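Non-structural protein 2 (Human rotavirus C, PDB 2GU0) probably takes part in replication and packaging of the viral genome as an octameric, magnesium-dependent, RNA-binding nucleoside and RNA triphosphatase. Local coordinates at residues F210-I216 with L225-L231; A203-R207 with V295-T299; I22-V27 with Y49-P53. All coordinates share one frame; numbering follows the deposited sequence.

Overall arrangement
Contacts 1 and 2 lie in the C-terminal half of the chain, their centres 14 Å apart, and share one run of chain: helix 196-209 of contact 2 leads into strand 213-216 of contact 1. Ile-206 and Tyr-205 of that helix pack on Ala-215 and Phe-210, and both contacts touch the second subunit. Contact 3 is in the N-terminal half, across the chain's centre, about 29 Å from contact 1 at the nearest atoms, and reaches a third subunit. Contacts 1 and 3 are mostly buried, contact 2 only partly. Backbone hydrogen bonds and aromatic packing hold contact 1, aliphatic helix packing contact 2, a capped helix start contact 3.

Contact 1. Residues F210-I216 with L225-L231; sequences FNKFAAI and LVLHSQL
Leu-225 and Phe-210 meet on the buried side: the methyl CD1 of Leu-225 lies over one face of the Phe-210 ring, 3.9 Å from its centroid, while its other methyl, CD2, rests on CB of Ala-215 at 3.7 Å. Tyr-184 of strand 182-188 adds edge-to-face contacts to the rings of Phe-210 and Phe-213. On the other side of the sheet Ile-216 reaches Val-226 through CD1 and Leu-231 through CG2, near Trp-266. Strands 213-216 and 222-227 form an antiparallel beta hairpin at one edge of the five-stranded sheet of the HIT-like half, 213-216 outermost in this chain, within the predicted RNA-binding region. Ala-214 and Val-226 form a hydrogen-bonded pair, with Ala-214 N to Val-226 O at 2.9 Å and Val-226 N to Ala-214 O at 3.1 Å. The partly exposed side holds Phe-213, with CD1 of Leu-227 over one ring face, and Lys-212. His-228, itself buried, ties the turn 210-213 twice: its backbone N binds Lys-212 O, and NE2 donates to Asn-211 O at 3.1 Å, a bent bond of 135°. Its CG lies anti to the carbonyl carbon (chi1 -70°), which brings one imidazole face over Lys-212 O. Asn-211 ND2 turns instead to Tyr-208 O of the second subunit.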
ATOM      1  N   PHE A 210     -26.523 -34.463  -0.647  1.00 38.23           N
ATOM      2  CA  PHE A 210     -25.326 -34.842  -1.389  1.00 36.69           C
ATOM      3  C   PHE A 210     -25.735 -35.925  -2.374  1.00 37.85           C
ATOM      4  O   PHE A 210     -25.168 -37.015  -2.368  1.00 36.43           O
ATOM      5  CB  PHE A 210     -24.260 -35.419  -0.452  1.00 34.41           C
ATOM      6  CG  PHE A 210     -23.832 -34.488   0.646  1.00 32.83           C
ATOM      7  CD1 PHE A 210     -24.660 -34.252   1.740  1.00 30.38           C
ATOM      8  CD2 PHE A 210     -22.605 -33.835   0.580  1.00 31.96           C
ATOM      9  CE1 PHE A 210     -24.277 -33.379   2.751  1.00 27.90           C
ATOM     10  CE2 PHE A 210     -22.213 -32.958   1.588  1.00 32.13           C
ATOM     11  CZ  PHE A 210     -23.054 -32.731   2.678  1.00 29.35           C
ATOM     12  N   ASN A 211     -26.716 -35.627  -3.222  1.00 39.15           N
ATOM     13  CA  ASN A 211     -27.202 -36.623  -4.167  1.00 39.60           C
ATOM     14  C   ASN A 211     -26.166 -37.069  -5.185  1.00 39.41           C
ATOM     15  O   ASN A 211     -26.233 -38.190  -5.679  1.00 39.53           O
ATOM     16  CB  ASN A 211     -28.478 -36.130  -4.876  1.00 41.30           C
ATOM     17  CG  ASN A 211     -28.193 -35.271  -6.096  1.00 42.23           C
ATOM     18  OD1 ASN A 211     -27.806 -34.108  -5.981  1.00 42.83           O
ATOM     19  ND2 ASN A 211     -28.390 -35.849  -7.279  1.00 42.03           N
ATOM     20  N   LYS A 212     -25.203 -36.208  -5.495  1.00 40.07           N
ATOM     21  CA  LYS A 212     -24.155 -36.553  -6.460  1.00 40.11           C
ATOM     22  C   LYS A 212     -23.088 -37.478  -5.862  1.00 39.40           C
ATOM     23  O   LYS A 212     -22.235 -38.012  -6.582  1.00 41.71           O
ATOM     24  CB  LYS A 212     -23.468 -35.283  -6.976  1.00 40.38           C
ATOM     25  CG  LYS A 212     -24.270 -34.467  -7.969  1.00 41.78           C
ATOM     26  CD  LYS A 212     -23.465 -33.252  -8.403  1.00 44.29           C
ATOM     27  CE  LYS A 212     -24.114 -32.514  -9.576  1.00 46.49           C
ATOM     28  NZ  LYS A 212     -23.376 -31.253  -9.954  1.00 46.46           N
ATOM     29  N   PHE A 213     -23.145 -37.678  -4.551  1.00 36.98           N
ATOM     30  CA  PHE A 213     -22.153 -38.495  -3.863  1.00 33.69           C
ATOM     31  C   PHE A 213     -22.600 -39.845  -3.342  1.00 32.24           C
ATOM     32  O   PHE A 213     -23.783 -40.142  -3.248  1.00 33.39           O
ATOM     33  CB  PHE A 213     -21.575 -37.718  -2.688  1.00 30.98           C
ATOM     34  CG  PHE A 213     -21.083 -36.359  -3.043  1.00 26.62           C
ATOM     35  CD1 PHE A 213     -21.973 -35.345  -3.341  1.00 23.15           C
ATOM     36  CD2 PHE A 213     -19.728 -36.079  -3.040  1.00 25.61           C
ATOM     37  CE1 PHE A 213     -21.526 -34.081  -3.623  1.00 21.33           C
ATOM     38  CE2 PHE A 213     -19.273 -34.807  -3.325  1.00 25.07           C
ATOM     39  CZ  PHE A 213     -20.181 -33.805  -3.616  1.00 22.22           C
ATOM     40  N   ALA A 214     -21.613 -40.655  -2.989  1.00 31.24           N
ATOM     41  CA  ALA A 214     -21.839 -41.980  -2.437  1.00 31.26           C
ATOM     42  C   ALA A 214     -20.904 -42.102  -1.243  1.00 30.70           C
ATOM     43  O   ALA A 214     -19.706 -41.862  -1.357  1.00 30.34           O
ATOM     44  CB  ALA A 214     -21.517 -43.050  -3.470  1.00 30.65           C
ATOM     45  N   ALA A 215     -21.460 -42.453  -0.095  1.00 30.70           N
ATOM     46  CA  ALA A 215     -20.671 -42.598   1.111  1.00 30.35           C
ATOM     47  C   ALA A 215     -20.051 -43.980   1.115  1.00 32.06           C
ATOM     48  O   ALA A 215     -20.765 -44.987   1.149  1.00 30.75           O
ATOM     49  CB  ALA A 215     -21.551 -42.417   2.318  1.00 29.15           C
ATOM     50  N   ILE A 216     -18.720 -44.024   1.073  1.00 34.38           N
ATOM     51  CA  ILE A 216     -17.996 -45.291   1.068  1.00 36.57           C
ATOM     52  C   ILE A 216     -17.122 -45.455   2.309  1.00 40.22           C
ATOM     53  O   ILE A 216     -17.021 -44.551   3.140  1.00 41.61           O
ATOM     54  CB  ILE A 216     -17.088 -45.411  -0.175  1.00 34.65           C
ATOM     55  CG1 ILE A 216     -16.028 -44.318  -0.152  1.00 34.31           C
ATOM     56  CG2 ILE A 216     -17.913 -45.303  -1.442  1.00 35.92           C
ATOM     57  CD1 ILE A 216     -15.101 -44.341  -1.352  1.00 36.03           C
ATOM     58  N   LEU A 225     -17.563 -39.161   1.299  1.00 34.91           N
ATOM     59  CA  LEU A 225     -18.594 -38.884   0.305  1.00 34.82           C
ATOM     60  C   LEU A 225     -17.830 -38.558  -0.972  1.00 34.59           C
ATOM     61  O   LEU A 225     -17.121 -37.551  -1.024  1.00 34.80           O
ATOM     62  CB  LEU A 225     -19.446 -37.677   0.720  1.00 33.01           C
ATOM     63  CG  LEU A 225     -20.441 -37.933   1.853  1.00 31.85           C
ATOM     64  CD1 LEU A 225     -21.045 -36.635   2.314  1.00 32.25           C
ATOM     65  CD2 LEU A 225     -21.525 -38.875   1.374  1.00 32.03           C
ATOM     66  N   VAL A 226     -17.957 -39.410  -1.986  1.00 32.81           N
ATOM     67  CA  VAL A 226     -17.249 -39.202  -3.240  1.00 32.57           C
ATOM     68  C   VAL A 226     -18.210 -39.056  -4.405  1.00 32.62           C
ATOM     69  O   VAL A 226     -19.362 -39.474  -4.317  1.00 32.98           O
ATOM     70  CB  VAL A 226     -16.279 -40.364  -3.521  1.00 33.90           C
ATOM     71  CG1 VAL A 226     -15.272 -40.464  -2.394  1.00 33.72           C
ATOM     72  CG2 VAL A 226     -17.039 -41.679  -3.651  1.00 34.95           C
ATOM     73  N   LEU A 227     -17.744 -38.446  -5.489  1.00 32.28           N
ATOM     74  CA  LEU A 227     -18.586 -38.255  -6.665  1.00 33.50           C
ATOM     75  C   LEU A 227     -18.849 -39.590  -7.345  1.00 36.02           C
ATOM     76  O   LEU A 227     -17.948 -40.429  -7.431  1.00 34.51           O
ATOM     77  CB  LEU A 227     -17.918 -37.308  -7.669  1.00 31.65           C
ATOM     78  CG  LEU A 227     -18.235 -35.804  -7.695  1.00 27.80           C
ATOM     79  CD1 LEU A 227     -19.217 -35.454  -6.607  1.00 26.39           C
ATOM     80  CD2 LEU A 227     -16.948 -35.015  -7.556  1.00 26.40           C
ATOM     81  N   HIS A 228     -20.078 -39.788  -7.826  1.00 38.34           N
ATOM     82  CA  HIS A 228     -20.423 -41.033  -8.509  1.00 39.99           C
ATOM     83  C   HIS A 228     -19.400 -41.292  -9.614  1.00 42.05           C
ATOM     84  O   HIS A 228     -19.012 -42.436  -9.870  1.00 43.55           O
ATOM     85  CB  HIS A 228     -21.830 -40.953  -9.111  1.00 39.33           C
ATOM     86  CG  HIS A 228     -22.932 -40.946  -8.094  1.00 37.12           C
ATOM     87  ND1 HIS A 228     -23.008 -41.866  -7.071  1.00 34.65           N
ATOM     88  CD2 HIS A 228     -24.023 -40.154  -7.966  1.00 35.78           C
ATOM     89  CE1 HIS A 228     -24.098 -41.643  -6.359  1.00 34.93           C
ATOM     90  NE2 HIS A 228     -24.732 -40.610  -6.882  1.00 34.53           N
ATOM     91  N   SER A 229     -18.953 -40.215 -10.252  1.00 42.93           N
ATOM     92  CA  SER A 229     -17.959 -40.308 -11.314  1.00 43.31           C
ATOM     93  C   SER A 229     -16.581 -40.576 -10.722  1.00 43.24           C
ATOM     94  O   SER A 229     -15.573 -40.170 -11.277  1.00 43.05           O
ATOM     95  CB  SER A 229     -17.917 -39.002 -12.108  1.00 44.51           C
ATOM     96  OG  SER A 229     -17.410 -37.940 -11.316  1.00 44.40           O
ATOM     97  N   GLN A 230     -16.537 -41.249  -9.584  1.00 45.10           N
ATOM     98  CA  GLN A 230     -15.268 -41.556  -8.929  1.00 46.64           C
ATOM     99  C   GLN A 230     -15.400 -42.869  -8.199  1.00 46.87           C
ATOM    100  O   GLN A 230     -14.413 -43.483  -7.819  1.00 47.32           O
ATOM    101  CB  GLN A 230     -14.909 -40.480  -7.906  1.00 47.19           C
ATOM    102  CG  GLN A 230     -14.693 -39.100  -8.477  1.00 46.75           C
ATOM    103  CD  GLN A 230     -13.498 -39.043  -9.386  1.00 47.41           C
ATOM    104  OE1 GLN A 230     -12.399 -39.493  -9.023  1.00 47.71           O
ATOM    105  NE2 GLN A 230     -13.691 -38.480 -10.575  1.00 45.12           N
ATOM    106  N   LEU A 231     -16.642 -43.277  -7.991  1.00 47.72           N
ATOM    107  CA  LEU A 231     -16.942 -44.513  -7.293  1.00 48.79           C
ATOM    108  C   LEU A 231     -16.051 -45.670  -7.769  1.00 49.74           C
ATOM    109  O   LEU A 231     -15.544 -46.432  -6.948  1.00 49.80           O
ATOM    110  CB  LEU A 231     -18.432 -44.834  -7.463  1.00 46.50           C
ATOM    111  CG  LEU A 231     -19.085 -45.771  -6.447  1.00 45.56           C
ATOM    112  CD1 LEU A 231     -18.598 -45.463  -5.039  1.00 45.66           C
ATOM    113  CD2 LEU A 231     -20.589 -45.618  -6.538  1.00 44.12           C
TER

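Contact 2. Residues A203-R207 with V295-T299; sequences AAYIR and VRTAT
Ala-203 opens the contact lightly, its CB 4.3 Å from CG2 of Val-295. One residue on, Ala-204 marks the close approach of the two helices: its CB meets CB of Ala-298 at 3.5 Å, and CG2 of Thr-299 comes in beside it, 3.8 Å from the same CB. Two small alanine side chains facing each other suit the short distance between the segment axes, 8.4 Å. A turn after Ala-203, Arg-207 comes back to the interface and lays its aliphatic part across Val-295, CD to CG1 at 3.5 Å. Bends at chi2 and chi3 then carry the guanidinium toward Arg-296, where NH1 of Arg-207 lies 3.6 Å from CG of Arg-296. The charged ends remain apart, NH1 of Arg-207 to NE of Arg-296 being 4.9 Å. OG1 of Thr-299 sits between its backbone N and carbonyl carbon (chi1 69°) and donates to Arg-296 O, 2.8 Å away in its own helix, with CG2 facing the other helix. No hydrogen bond crosses the contact. Segments 203-207 and 295-299 cross at 62° in the C-terminal half; the loop residue Phe-261 lies against Ala-203, Pro-291 against Arg-207, and Arg-296 of the second subunit beside both arginines, while helix 196-209 stacks Tyr-205 on Tyr-159 and runs on toward strand 213-216.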
ATOM      1  N   ALA A 203     -29.053 -41.277   6.455  1.00 33.73           N
ATOM      2  CA  ALA A 203     -29.008 -41.866   5.116  1.00 34.37           C
ATOM      3  C   ALA A 203     -29.861 -41.041   4.169  1.00 35.39           C
ATOM      4  O   ALA A 203     -29.465 -40.756   3.037  1.00 36.77           O
ATOM      5  CB  ALA A 203     -29.526 -43.300   5.164  1.00 34.64           C
ATOM      6  N   ALA A 204     -31.041 -40.666   4.649  1.00 34.70           N
ATOM      7  CA  ALA A 204     -31.968 -39.857   3.881  1.00 34.02           C
ATOM      8  C   ALA A 204     -31.408 -38.449   3.796  1.00 34.23           C
ATOM      9  O   ALA A 204     -31.511 -37.797   2.765  1.00 34.16           O
ATOM     10  CB  ALA A 204     -33.323 -39.838   4.556  1.00 32.85           C
ATOM     11  N   TYR A 205     -30.802 -37.983   4.885  1.00 34.73           N
ATOM     12  CA  TYR A 205     -30.233 -36.647   4.891  1.00 34.76           C
ATOM     13  C   TYR A 205     -29.206 -36.465   3.788  1.00 34.50           C
ATOM     14  O   TYR A 205     -29.257 -35.475   3.066  1.00 36.11           O
ATOM     15  CB  TYR A 205     -29.562 -36.311   6.224  1.00 34.56           C
ATOM     16  CG  TYR A 205     -28.959 -34.924   6.215  1.00 34.70           C
ATOM     17  CD1 TYR A 205     -29.727 -33.811   6.524  1.00 34.50           C
ATOM     18  CD2 TYR A 205     -27.643 -34.715   5.787  1.00 35.86           C
ATOM     19  CE1 TYR A 205     -29.204 -32.515   6.400  1.00 35.55           C
ATOM     20  CE2 TYR A 205     -27.111 -33.426   5.655  1.00 33.50           C
ATOM     21  CZ  TYR A 205     -27.898 -32.337   5.961  1.00 35.01           C
ATOM     22  OH  TYR A 205     -27.395 -31.073   5.808  1.00 34.42           O
ATOM     23  N   ILE A 206     -28.268 -37.395   3.650  1.00 33.38           N
ATOM     24  CA  ILE A 206     -27.257 -37.224   2.613  1.00 34.66           C
ATOM     25  C   ILE A 206     -27.754 -37.528   1.207  1.00 35.73           C
ATOM     26  O   ILE A 206     -27.131 -37.125   0.225  1.00 33.91           O
ATOM     27  CB  ILE A 206     -25.972 -38.059   2.881  1.00 33.64           C
ATOM     28  CG1 ILE A 206     -26.315 -39.539   3.021  1.00 33.18           C
ATOM     29  CG2 ILE A 206     -25.253 -37.534   4.122  1.00 33.91           C
ATOM     30  CD1 ILE A 206     -25.098 -40.412   3.219  1.00 31.23           C
ATOM     31  N   ARG A 207     -28.873 -38.236   1.093  1.00 37.69           N
ATOM     32  CA  ARG A 207     -29.383 -38.526  -0.237  1.00 38.98           C
ATOM     33  C   ARG A 207     -29.869 -37.235  -0.855  1.00 39.36           C
ATOM     34  O   ARG A 207     -29.622 -36.970  -2.028  1.00 40.12           O
ATOM     35  CB  ARG A 207     -30.529 -39.523  -0.195  1.00 39.94           C
ATOM     36  CG  ARG A 207     -30.107 -40.968  -0.298  1.00 42.58           C
ATOM     37  CD  ARG A 207     -31.135 -41.763  -1.095  1.00 45.98           C
ATOM     38  NE  ARG A 207     -30.721 -41.944  -2.484  1.00 49.72           N
ATOM     39  CZ  ARG A 207     -31.548 -42.201  -3.491  1.00 50.41           C
ATOM     40  NH1 ARG A 207     -32.855 -42.305  -3.280  1.00 50.51           N
ATOM     41  NH2 ARG A 207     -31.059 -42.364  -4.716  1.00 51.96           N
ATOM     42  N   VAL A 295     -35.381 -45.659   2.433  1.00 55.00           N
ATOM     43  CA  VAL A 295     -34.526 -44.498   2.270  1.00 54.31           C
ATOM     44  C   VAL A 295     -35.068 -43.536   1.208  1.00 53.59           C
ATOM     45  O   VAL A 295     -35.071 -42.320   1.416  1.00 52.38           O
ATOM     46  CB  VAL A 295     -33.090 -44.937   1.924  1.00 53.63           C
ATOM     47  CG1 VAL A 295     -32.248 -43.741   1.521  1.00 51.40           C
ATOM     48  CG2 VAL A 295     -32.482 -45.620   3.134  1.00 53.05           C
ATOM     49  N   ARG A 296     -35.527 -44.070   0.078  1.00 52.50           N
ATOM     50  CA  ARG A 296     -36.084 -43.219  -0.969  1.00 52.53           C
ATOM     51  C   ARG A 296     -37.265 -42.448  -0.390  1.00 52.21           C
ATOM     52  O   ARG A 296     -37.341 -41.221  -0.505  1.00 51.16           O
ATOM     53  CB  ARG A 296     -36.574 -44.049  -2.148  1.00 53.72           C
ATOM     54  CG  ARG A 296     -35.498 -44.685  -2.986  1.00 55.99           C
ATOM     55  CD  ARG A 296     -36.151 -45.650  -3.946  1.00 60.19           C
ATOM     56  NE  ARG A 296     -35.194 -46.308  -4.826  1.00 66.51           N
ATOM     57  CZ  ARG A 296     -35.497 -47.337  -5.613  1.00 68.86           C
ATOM     58  NH1 ARG A 296     -36.734 -47.823  -5.618  1.00 69.91           N
ATOM     59  NH2 ARG A 296     -34.570 -47.874  -6.401  1.00 69.49           N
ATOM     60  N   THR A 297     -38.186 -43.185   0.229  1.00 51.84           N
ATOM     61  CA  THR A 297     -39.377 -42.599   0.845  1.00 50.95           C
ATOM     62  C   THR A 297     -38.954 -41.534   1.846  1.00 50.25           C
ATOM     63  O   THR A 297     -39.558 -40.464   1.928  1.00 49.30           O
ATOM     64  CB  THR A 297     -40.226 -43.681   1.590  1.00 51.23           C
ATOM     65  OG1 THR A 297     -40.887 -44.521   0.634  1.00 49.77           O
ATOM     66  CG2 THR A 297     -41.267 -43.034   2.503  1.00 49.27           C
ATOM     67  N   ALA A 298     -37.909 -41.844   2.603  1.00 49.93           N
ATOM     68  CA  ALA A 298     -37.404 -40.923   3.600  1.00 49.86           C
ATOM     69  C   ALA A 298     -36.822 -39.671   2.944  1.00 49.92           C
ATOM     70  O   ALA A 298     -36.966 -38.572   3.483  1.00 51.12           O
ATOM     71  CB  ALA A 298     -36.356 -41.612   4.464  1.00 48.26           C
ATOM     72  N   THR A 299     -36.182 -39.819   1.785  1.00 48.27           N
ATOM     73  CA  THR A 299     -35.610 -38.654   1.119  1.00 48.31           C
ATOM     74  C   THR A 299     -36.668 -37.800   0.406  1.00 48.05           C
ATOM     75  O   THR A 299     -36.551 -36.576   0.367  1.00 48.83           O
ATOM     76  CB  THR A 299     -34.489 -39.053   0.127  1.00 47.43           C
ATOM     77  OG1 THR A 299     -35.047 -39.744  -0.989  1.00 50.74           O
ATOM     78  CG2 THR A 299     -33.499 -39.958   0.801  1.00 46.08           C
TER

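Contact 3. Residues I22-V27 with Y49-P53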
ATOM      1  N   ILE A  22      13.143 -31.208   9.305  1.00 27.91           N
ATOM      2  CA  ILE A  22      14.014 -31.139   8.133  1.00 27.20           C
ATOM      3  C   ILE A  22      13.667 -29.826   7.416  1.00 27.21           C
ATOM      4  O   ILE A  22      12.497 -29.553   7.161  1.00 28.37           O
ATOM      5  CB  ILE A  22      13.780 -32.322   7.186  1.00 24.95           C
ATOM      6  CG1 ILE A  22      14.349 -33.594   7.798  1.00 25.26           C
ATOM      7  CG2 ILE A  22      14.463 -32.072   5.872  1.00 26.77           C
ATOM      8  CD1 ILE A  22      14.187 -34.816   6.920  1.00 24.64           C
ATOM      9  N   ASN A  23      14.664 -29.008   7.094  1.00 26.03           N
ATOM     10  CA  ASN A  23      14.359 -27.742   6.444  1.00 26.83           C
ATOM     11  C   ASN A  23      14.514 -27.758   4.930  1.00 28.01           C
ATOM     12  O   ASN A  23      15.144 -28.664   4.367  1.00 26.41           O
ATOM     13  CB  ASN A  23      15.174 -26.600   7.068  1.00 26.03           C
ATOM     14  CG  ASN A  23      16.637 -26.667   6.732  1.00 27.78           C
ATOM     15  OD1 ASN A  23      17.032 -26.430   5.593  1.00 30.16           O
ATOM     16  ND2 ASN A  23      17.459 -26.987   7.723  1.00 27.48           N
ATOM     17  N   LYS A  24      13.928 -26.746   4.282  1.00 28.58           N
ATOM     18  CA  LYS A  24      13.951 -26.641   2.831  1.00 29.38           C
ATOM     19  C   LYS A  24      15.328 -26.489   2.230  1.00 30.15           C
ATOM     20  O   LYS A  24      15.579 -26.978   1.135  1.00 30.61           O
ATOM     21  CB  LYS A  24      13.063 -25.495   2.360  1.00 33.76           C
ATOM     22  CG  LYS A  24      13.587 -24.117   2.679  1.00 37.73           C
ATOM     23  CD  LYS A  24      12.587 -23.052   2.265  1.00 40.36           C
ATOM     24  CE  LYS A  24      12.978 -21.696   2.852  1.00 43.91           C
ATOM     25  NZ  LYS A  24      11.950 -20.648   2.604  1.00 45.24           N
ATOM     26  N   LYS A  25      16.233 -25.806   2.914  1.00 30.52           N
ATOM     27  CA  LYS A  25      17.569 -25.677   2.348  1.00 31.64           C
ATOM     28  C   LYS A  25      18.202 -27.058   2.345  1.00 31.59           C
ATOM     29  O   LYS A  25      18.812 -27.464   1.360  1.00 32.37           O
ATOM     30  CB  LYS A  25      18.416 -24.691   3.154  1.00 30.94           C
ATOM     31  CG  LYS A  25      17.800 -23.314   3.221  1.00 33.33           C
ATOM     32  CD  LYS A  25      17.555 -22.733   1.837  1.00 32.62           C
ATOM     33  CE  LYS A  25      18.761 -21.982   1.352  1.00 35.36           C
ATOM     34  NZ  LYS A  25      19.054 -20.855   2.294  1.00 39.67           N
ATOM     35  N   ALA A  26      18.046 -27.787   3.445  1.00 30.44           N
ATOM     36  CA  ALA A  26      18.597 -29.123   3.514  1.00 30.30           C
ATOM     37  C   ALA A  26      18.121 -29.852   2.258  1.00 31.17           C
ATOM     38  O   ALA A  26      18.925 -30.260   1.423  1.00 31.48           O
ATOM     39  CB  ALA A  26      18.106 -29.817   4.746  1.00 30.50           C
ATOM     40  N   VAL A  27      16.807 -29.981   2.115  1.00 31.27           N
ATOM     41  CA  VAL A  27      16.220 -30.642   0.956  1.00 31.54           C
ATOM     42  C   VAL A  27      16.793 -30.117  -0.359  1.00 32.10           C
ATOM     43  O   VAL A  27      17.190 -30.890  -1.212  1.00 33.81           O
ATOM     44  CB  VAL A  27      14.686 -30.465   0.945  1.00 32.07           C
ATOM     45  CG1 VAL A  27      14.079 -31.114  -0.296  1.00 31.72           C
ATOM     46  CG2 VAL A  27      14.098 -31.079   2.197  1.00 31.90           C
ATOM     47  N   TYR A  49      23.137 -27.188   6.360  1.00 31.00           N
ATOM     48  CA  TYR A  49      21.735 -27.092   6.757  1.00 30.88           C
ATOM     49  C   TYR A  49      21.160 -28.281   7.501  1.00 29.68           C
ATOM     50  O   TYR A  49      19.944 -28.468   7.542  1.00 31.39           O
ATOM     51  CB  TYR A  49      20.858 -26.821   5.530  1.00 32.70           C
ATOM     52  CG  TYR A  49      21.216 -25.570   4.767  1.00 33.20           C
ATOM     53  CD1 TYR A  49      21.619 -25.645   3.441  1.00 34.48           C
ATOM     54  CD2 TYR A  49      21.137 -24.309   5.359  1.00 33.65           C
ATOM     55  CE1 TYR A  49      21.936 -24.502   2.714  1.00 35.86           C
ATOM     56  CE2 TYR A  49      21.451 -23.152   4.638  1.00 34.46           C
ATOM     57  CZ  TYR A  49      21.852 -23.261   3.313  1.00 34.70           C
ATOM     58  OH  TYR A  49      22.184 -22.151   2.574  1.00 34.62           O
ATOM     59  N   GLY A  50      22.017 -29.085   8.098  1.00 28.05           N
ATOM     60  CA  GLY A  50      21.514 -30.225   8.831  1.00 25.26           C
ATOM     61  C   GLY A  50      21.275 -31.454   7.977  1.00 25.42           C
ATOM     62  O   GLY A  50      21.855 -31.620   6.907  1.00 26.42           O
ATOM     63  N   VAL A  51      20.391 -32.314   8.457  1.00 24.26           N
ATOM     64  CA  VAL A  51      20.081 -33.551   7.779  1.00 24.23           C
ATOM     65  C   VAL A  51      18.915 -33.478   6.818  1.00 25.17           C
ATOM     66  O   VAL A  51      17.820 -33.060   7.195  1.00 27.37           O
ATOM     67  CB  VAL A  51      19.798 -34.657   8.822  1.00 23.09           C
ATOM     68  CG1 VAL A  51      19.398 -35.953   8.130  1.00 19.13           C
ATOM     69  CG2 VAL A  51      21.028 -34.850   9.686  1.00 20.18           C
ATOM     70  N   ALA A  52      19.158 -33.906   5.580  1.00 25.13           N
ATOM     71  CA  ALA A  52      18.136 -33.938   4.547  1.00 24.64           C
ATOM     72  C   ALA A  52      17.605 -35.367   4.446  1.00 27.25           C
ATOM     73  O   ALA A  52      18.156 -36.293   5.034  1.00 28.62           O
ATOM     74  CB  ALA A  52      18.725 -33.516   3.248  1.00 25.16           C
ATOM     75  N   PRO A  53      16.514 -35.569   3.701  1.00 27.59           N
ATOM     76  CA  PRO A  53      15.947 -36.911   3.560  1.00 26.53           C
ATOM     77  C   PRO A  53      16.797 -37.838   2.702  1.00 29.39           C
ATOM     78  O   PRO A  53      17.601 -37.386   1.885  1.00 27.62           O
ATOM     79  CB  PRO A  53      14.607 -36.644   2.905  1.00 23.85           C
ATOM     80  CG  PRO A  53      14.289 -35.258   3.317  1.00 26.21           C
ATOM     81  CD  PRO A  53      15.592 -34.560   3.162  1.00 26.37           C
TER
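The Tyr-49 ring carries CB of Lys-25 over the centre of one face, 3.2 Å from the centroid and 10° off the ring normal, a CH-pi contact. The carboxamide of Asn-23 stands almost perpendicular to that ring, with planes 85° apart, and OD1 approaches CB of Tyr-49. Beyond CB the lysine chain bends at chi2, chi3 and chi4 and folds back along the ring, CG nearing CE2; the bond from NZ to the phenol oxygen is weak and doubtful, and Asp-120 of the third subunit forms a long, weak ion pair with NZ. Asn-23 is the N-cap of helix 24-32, and its amide works in both directions. OD1 accepts from Ala-26 N at 2.7 Å, the capping bond, with the donor above the carbonyl plane, whereas ND2 donates to Tyr-49 O at 2.9 Å across the contact. With CG between the backbone N and the carbonyl carbon (chi1 71°), the amide sits between the helix start and the loop leading into strand 51-52, so one side chain joins the two. Behind this polar end the contact is largely apolar. CB of Ala-26 lies 4.0 Å from CB of Ala-52, CD1 of Ile-22 touches CG of Pro-53 at 3.6 Å, and CG2 of Val-27 approaches CD of the same proline. Tyr-76 of helix 74-90 packs on Ile-22 and Val-27, and Phe-61 on Val-27 and Pro-53.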